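Local coordinates for protein malate dehydrogenase (PDB 6UM4) that probably catalyses the reversible, NAD(P)-dependent oxidation of malate to oxaloacetate, at residues N126-P137 and L157-E167. Numbering follows the deposited sequence.
Sequences NQPVKLRLLERP and LLEEIYLTDSE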
loop_
_atom_site.group_PDB
_atom_site.type_symbol
_atom_site.label_atom_id
_atom_site.label_comp_id
_atom_site.label_asym_id
_atom_site.label_seq_id
_atom_site.Cartn_x
_atom_site.Cartn_y
_atom_site.Cartn_z
ATOM N N ASN A 126 -9.107 -15.229 2.154
ATOM C CA ASN A 126 -9.068 -16.655 1.862
ATOM C C ASN A 126 -9.010 -16.950 0.365
ATOM O O ASN A 126 -9.307 -18.071 -0.051
ATOM C CB ASN A 126 -10.265 -17.347 2.512
ATOM C CG ASN A 126 -10.168 -17.356 4.031
ATOM O OD1 ASN A 126 -9.155 -17.774 4.599
ATOM N ND2 ASN A 126 -11.216 -16.873 4.694
ATOM N N GLN A 127 -8.586 -15.981 -0.443
ATOM C CA GLN A 127 -8.536 -16.120 -1.897
ATOM C C GLN A 127 -7.098 -16.029 -2.393
ATOM O O GLN A 127 -6.572 -14.915 -2.568
ATOM C CB GLN A 127 -9.390 -15.043 -2.569
ATOM C CG GLN A 127 -9.360 -15.092 -4.089
ATOM C CD GLN A 127 -9.830 -16.433 -4.609
ATOM O OE1 GLN A 127 -11.013 -16.737 -4.558
ATOM N NE2 GLN A 127 -8.909 -17.239 -5.096
ATOM N N PRO A 128 -6.438 -17.160 -2.656
ATOM C CA PRO A 128 -5.077 -17.123 -3.207
ATOM C C PRO A 128 -5.031 -16.441 -4.562
ATOM O O PRO A 128 -5.965 -16.528 -5.359
ATOM C CB PRO A 128 -4.706 -18.609 -3.336
ATOM C CG PRO A 128 -5.613 -19.317 -2.397
ATOM C CD PRO A 128 -6.891 -18.539 -2.402
ATOM N N VAL A 129 -3.912 -15.780 -4.840
ATOM C CA VAL A 129 -3.793 -14.978 -6.048
ATOM C C VAL A 129 -2.525 -15.330 -6.806
ATOM O O VAL A 129 -1.511 -15.733 -6.229
ATOM C CB VAL A 129 -3.831 -13.464 -5.736
ATOM C CG1 VAL A 129 -5.165 -13.100 -5.167
ATOM C CG2 VAL A 129 -2.747 -13.110 -4.731
ATOM N N LYS A 130 -2.622 -15.222 -8.127
ATOM C CA LYS A 130 -1.496 -15.285 -9.043
ATOM C C LYS A 130 -1.454 -13.991 -9.833
ATOM O O LYS A 130 -2.466 -13.585 -10.421
ATOM C CB LYS A 130 -1.606 -16.480 -9.987
ATOM C CG LYS A 130 -1.657 -17.830 -9.285
ATOM C CD LYS A 130 -1.710 -18.964 -10.281
ATOM C CE LYS A 130 -1.830 -20.298 -9.558
ATOM N NZ LYS A 130 -1.693 -21.441 -10.499
ATOM N N LEU A 131 -0.292 -13.358 -9.858
ATOM C CA LEU A 131 -0.111 -12.083 -10.536
ATOM C C LEU A 131 0.619 -12.315 -11.846
ATOM O O LEU A 131 1.681 -12.943 -11.869
ATOM C CB LEU A 131 0.674 -11.113 -9.657
ATOM C CG LEU A 131 -0.052 -10.537 -8.440
ATOM C CD1 LEU A 131 0.918 -9.720 -7.584
ATOM C CD2 LEU A 131 -1.193 -9.698 -8.909
ATOM N N ARG A 132 0.052 -11.812 -12.929
ATOM C CA ARG A 132 0.722 -11.787 -14.218
ATOM C C ARG A 132 0.982 -10.326 -14.536
ATOM O O ARG A 132 0.048 -9.574 -14.839
ATOM C CB ARG A 132 -0.122 -12.479 -15.288
ATOM C CG ARG A 132 -0.348 -13.972 -14.996
ATOM C CD ARG A 132 -1.113 -14.678 -16.131
ATOM N NE ARG A 132 -0.254 -15.006 -17.259
ATOM C CZ ARG A 132 0.494 -16.112 -17.322
ATOM N NH1 ARG A 132 0.627 -16.884 -16.246
ATOM N NH2 ARG A 132 1.230 -16.363 -18.403
ATOM N N LEU A 133 2.245 -9.942 -14.482
ATOM C CA LEU A 133 2.666 -8.547 -14.495
ATOM C C LEU A 133 3.213 -8.203 -15.868
ATOM O O LEU A 133 4.168 -8.836 -16.328
ATOM C CB LEU A 133 3.740 -8.307 -13.432
ATOM C CG LEU A 133 3.344 -8.680 -12.009
ATOM C CD1 LEU A 133 4.466 -8.307 -11.033
ATOM C CD2 LEU A 133 2.032 -7.948 -11.656
ATOM N N LEU A 134 2.641 -7.179 -16.493
ATOM C CA LEU A 134 2.983 -6.784 -17.853
ATOM C C LEU A 134 3.651 -5.416 -17.850
ATOM O O LEU A 134 3.216 -4.507 -17.140
ATOM C CB LEU A 134 1.723 -6.737 -18.730
ATOM C CG LEU A 134 1.919 -6.142 -20.119
ATOM C CD1 LEU A 134 2.878 -7.038 -20.870
ATOM C CD2 LEU A 134 0.610 -6.020 -20.865
ATOM N N GLU A 135 4.712 -5.274 -18.635
ATOM C CA GLU A 135 5.389 -3.996 -18.785
ATOM C C GLU A 135 5.909 -3.886 -20.209
ATOM O O GLU A 135 5.896 -4.853 -20.975
ATOM C CB GLU A 135 6.548 -3.837 -17.770
ATOM C CG GLU A 135 6.267 -2.915 -16.590
ATOM C CD GLU A 135 5.939 -1.462 -16.996
ATOM O OE1 GLU A 135 6.276 -1.046 -18.131
ATOM O OE2 GLU A 135 5.324 -0.738 -16.179
ATOM N N ARG A 136 6.388 -2.694 -20.551
ATOM C CA ARG A 136 7.059 -2.489 -21.816
ATOM C C ARG A 136 8.368 -3.275 -21.841
ATOM O O ARG A 136 8.929 -3.593 -20.788
ATOM C CB ARG A 136 7.321 -1.001 -22.035
ATOM C CG ARG A 136 6.071 -0.211 -22.422
ATOM C CD ARG A 136 6.399 1.243 -22.750
ATOM N NE ARG A 136 5.227 2.109 -22.614
ATOM C CZ ARG A 136 4.426 2.470 -23.615
ATOM N NH1 ARG A 136 4.666 2.045 -24.852
ATOM N NH2 ARG A 136 3.381 3.263 -23.380
ATOM N N PRO A 137 8.860 -3.626 -23.037
ATOM C CA PRO A 137 10.095 -4.430 -23.118
ATOM C C PRO A 137 11.275 -3.822 -22.376
ATOM O O PRO A 137 12.048 -4.541 -21.728
ATOM C CB PRO A 137 10.363 -4.497 -24.629
ATOM C CG PRO A 137 9.026 -4.306 -25.266
ATOM C CD PRO A 137 8.282 -3.353 -24.369
ATOM N N LEU A 157 -0.797 -15.682 0.438
ATOM C CA LEU A 157 -1.798 -15.802 -0.612
ATOM C C LEU A 157 -1.213 -15.693 -2.012
ATOM O O LEU A 157 -1.891 -16.068 -2.976
ATOM C CB LEU A 157 -2.882 -14.728 -0.429
ATOM C CG LEU A 157 -3.794 -14.888 0.795
ATOM C CD1 LEU A 157 -4.719 -13.690 0.978
ATOM C CD2 LEU A 157 -4.599 -16.187 0.747
ATOM N N LEU A 158 0.014 -15.192 -2.155
ATOM C CA LEU A 158 0.614 -14.941 -3.466
ATOM C C LEU A 158 1.252 -16.232 -3.961
ATOM O O LEU A 158 2.386 -16.559 -3.608
ATOM C CB LEU A 158 1.629 -13.814 -3.381
ATOM C CG LEU A 158 2.167 -13.286 -4.696
ATOM C CD1 LEU A 158 1.022 -13.013 -5.678
ATOM C CD2 LEU A 158 2.898 -12.012 -4.386
ATOM N N GLU A 159 0.522 -16.955 -4.802
ATOM C CA GLU A 159 0.964 -18.275 -5.229
ATOM C C GLU A 159 1.947 -18.212 -6.389
ATOM O O GLU A 159 2.753 -19.137 -6.559
ATOM C CB GLU A 159 -0.242 -19.133 -5.614
ATOM C CG GLU A 159 -0.254 -20.497 -4.942
ATOM C CD GLU A 159 -1.498 -20.711 -4.103
ATOM O OE1 GLU A 159 -2.572 -20.967 -4.690
ATOM O OE2 GLU A 159 -1.409 -20.603 -2.858
ATOM N N GLU A 160 1.912 -17.148 -7.183
ATOM C CA GLU A 160 2.802 -17.046 -8.325
ATOM C C GLU A 160 2.929 -15.588 -8.715
ATOM O O GLU A 160 1.980 -14.819 -8.579
ATOM C CB GLU A 160 2.284 -17.856 -9.526
ATOM C CG GLU A 160 3.289 -17.958 -10.661
ATOM C CD GLU A 160 2.688 -18.451 -11.974
ATOM O OE1 GLU A 160 1.501 -18.849 -11.994
ATOM O OE2 GLU A 160 3.428 -18.475 -12.981
ATOM N N ILE A 161 4.107 -15.220 -9.211
ATOM C CA ILE A 161 4.340 -13.938 -9.870
ATOM C C ILE A 161 4.976 -14.240 -11.221
ATOM O O ILE A 161 6.117 -14.711 -11.279
ATOM C CB ILE A 161 5.249 -13.010 -9.051
ATOM C CG1 ILE A 161 4.696 -12.808 -7.638
ATOM C CG2 ILE A 161 5.379 -11.667 -9.760
ATOM C CD1 ILE A 161 5.668 -12.064 -6.702
ATOM N N TYR A 162 4.258 -13.963 -12.304
ATOM C CA TYR A 162 4.749 -14.173 -13.661
ATOM C C TYR A 162 4.985 -12.820 -14.323
ATOM O O TYR A 162 4.138 -11.926 -14.226
ATOM C CB TYR A 162 3.755 -15.012 -14.474
ATOM C CG TYR A 162 4.154 -15.216 -15.925
ATOM C CD1 TYR A 162 5.053 -16.213 -16.291
ATOM C CD2 TYR A 162 3.616 -14.416 -16.931
ATOM C CE1 TYR A 162 5.413 -16.405 -17.637
ATOM C CE2 TYR A 162 3.973 -14.593 -18.257
ATOM C CZ TYR A 162 4.867 -15.588 -18.609
ATOM O OH TYR A 162 5.204 -15.752 -19.941
ATOM N N LEU A 163 6.142 -12.668 -14.971
ATOM C CA LEU A 163 6.563 -11.411 -15.587
ATOM C C LEU A 163 6.643 -11.556 -17.098
ATOM O O LEU A 163 7.155 -12.559 -17.594
ATOM C CB LEU A 163 7.945 -10.984 -15.088
ATOM C CG LEU A 163 8.293 -11.029 -13.606
ATOM C CD1 LEU A 163 9.689 -10.481 -13.442
ATOM C CD2 LEU A 163 7.304 -10.245 -12.785
ATOM N N THR A 164 6.190 -10.536 -17.833
ATOM C CA THR A 164 6.258 -10.625 -19.288
ATOM C C THR A 164 6.120 -9.248 -19.916
ATOM O O THR A 164 5.559 -8.323 -19.324
ATOM C CB THR A 164 5.193 -11.580 -19.851
ATOM O OG1 THR A 164 5.275 -11.600 -21.280
ATOM C CG2 THR A 164 3.800 -11.180 -19.435
ATOM N N ASP A 165 6.651 -9.118 -21.131
ATOM C CA ASP A 165 6.359 -7.954 -21.959
ATOM C C ASP A 165 5.442 -8.302 -23.127
ATOM O O ASP A 165 5.387 -7.558 -24.110
ATOM C CB ASP A 165 7.648 -7.301 -22.464
ATOM C CG ASP A 165 8.486 -8.226 -23.336
ATOM O OD1 ASP A 165 8.038 -9.351 -23.656
ATOM O OD2 ASP A 165 9.608 -7.816 -23.709
ATOM N N SER A 166 4.737 -9.426 -23.047
ATOM C CA SER A 166 3.852 -9.892 -24.109
ATOM C C SER A 166 2.414 -9.897 -23.632
ATOM O O SER A 166 2.072 -10.642 -22.704
ATOM C CB SER A 166 4.202 -11.303 -24.559
ATOM O OG SER A 166 3.020 -11.899 -25.079
ATOM N N GLU A 167 1.567 -9.124 -24.313
ATOM C CA GLU A 167 0.164 -9.068 -23.935
ATOM C C GLU A 167 -0.484 -10.431 -24.092
ATOM O O GLU A 167 -1.309 -10.833 -23.265
ATOM C CB GLU A 167 -0.557 -8.006 -24.762
ATOM C CG GLU A 167 -0.079 -6.599 -24.407
ATOM C CD GLU A 167 -0.547 -5.535 -25.377
ATOM O OE1 GLU A 167 -1.097 -5.904 -26.441
ATOM O OE2 GLU A 167 -0.364 -4.328 -25.067
HETATM O O HOH W 1 0.677 -21.910 -11.005
HETATM O O HOH W 2 -0.339 -17.035 -13.669
HETATM O O HOH W 3 1.504 -19.757 -14.617
#
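Leu157 O accepts a hydrogen bond from the backbone N of Val129 (2.8 Å) where two parallel strands, 129-134 and 158-164, begin to pair. With helix 140-151 between them they form a beta-alpha-beta unit of the Rossmann-type NAD-binding domain, 158-164 being the outermost strand of this chain's six-stranded parallel sheet. Leu158 folds its CD1 over the sheet, CG anti to the backbone N (chi1 -170°), and this CD1 touches both Val129 CG2 and Leu131 CD1. Glu159 N binds Val129 O, and the kinked backbone here shifts the register by one residue, consistent with a beta bulge. Beyond it Glu160 O receives Leu131 N. The Glu160 carboxylate stops short of a salt bridge with either neighbouring cation; instead OE1 takes water-mediated links, through two waters to Arg132 NH1, one of them by a weak bond to NH1, and through another, weakly bound to OE1, to Lys130 NZ. Ile161 CG2 meets Leu133 CD1 (3.7 Å) on the face covered by helix 140-151. Tyr162 closes two nearly straight backbone bonds, its N to Leu131 O and its O from Leu133 N, while its ring carries the Arg132 guanidinium flat on one face, planes 15° apart and centres 4.0 Å apart. That off-centre cation-pi stack depends on the bend at Arg132 chi3 (79°), and the NH2 also donates to Asp169 O of the following helix. Leu163 CD2 packs alongside Leu133. Thr164 bonds Leu133 O and Glu135 N through its backbone, and its OG1 accepts a hydrogen bond from Ser166 N in an ST turn. After Asp165, Ser166 N-caps the next helix, where Glu167 CG rests 3.7 Å from Leu134 CD2.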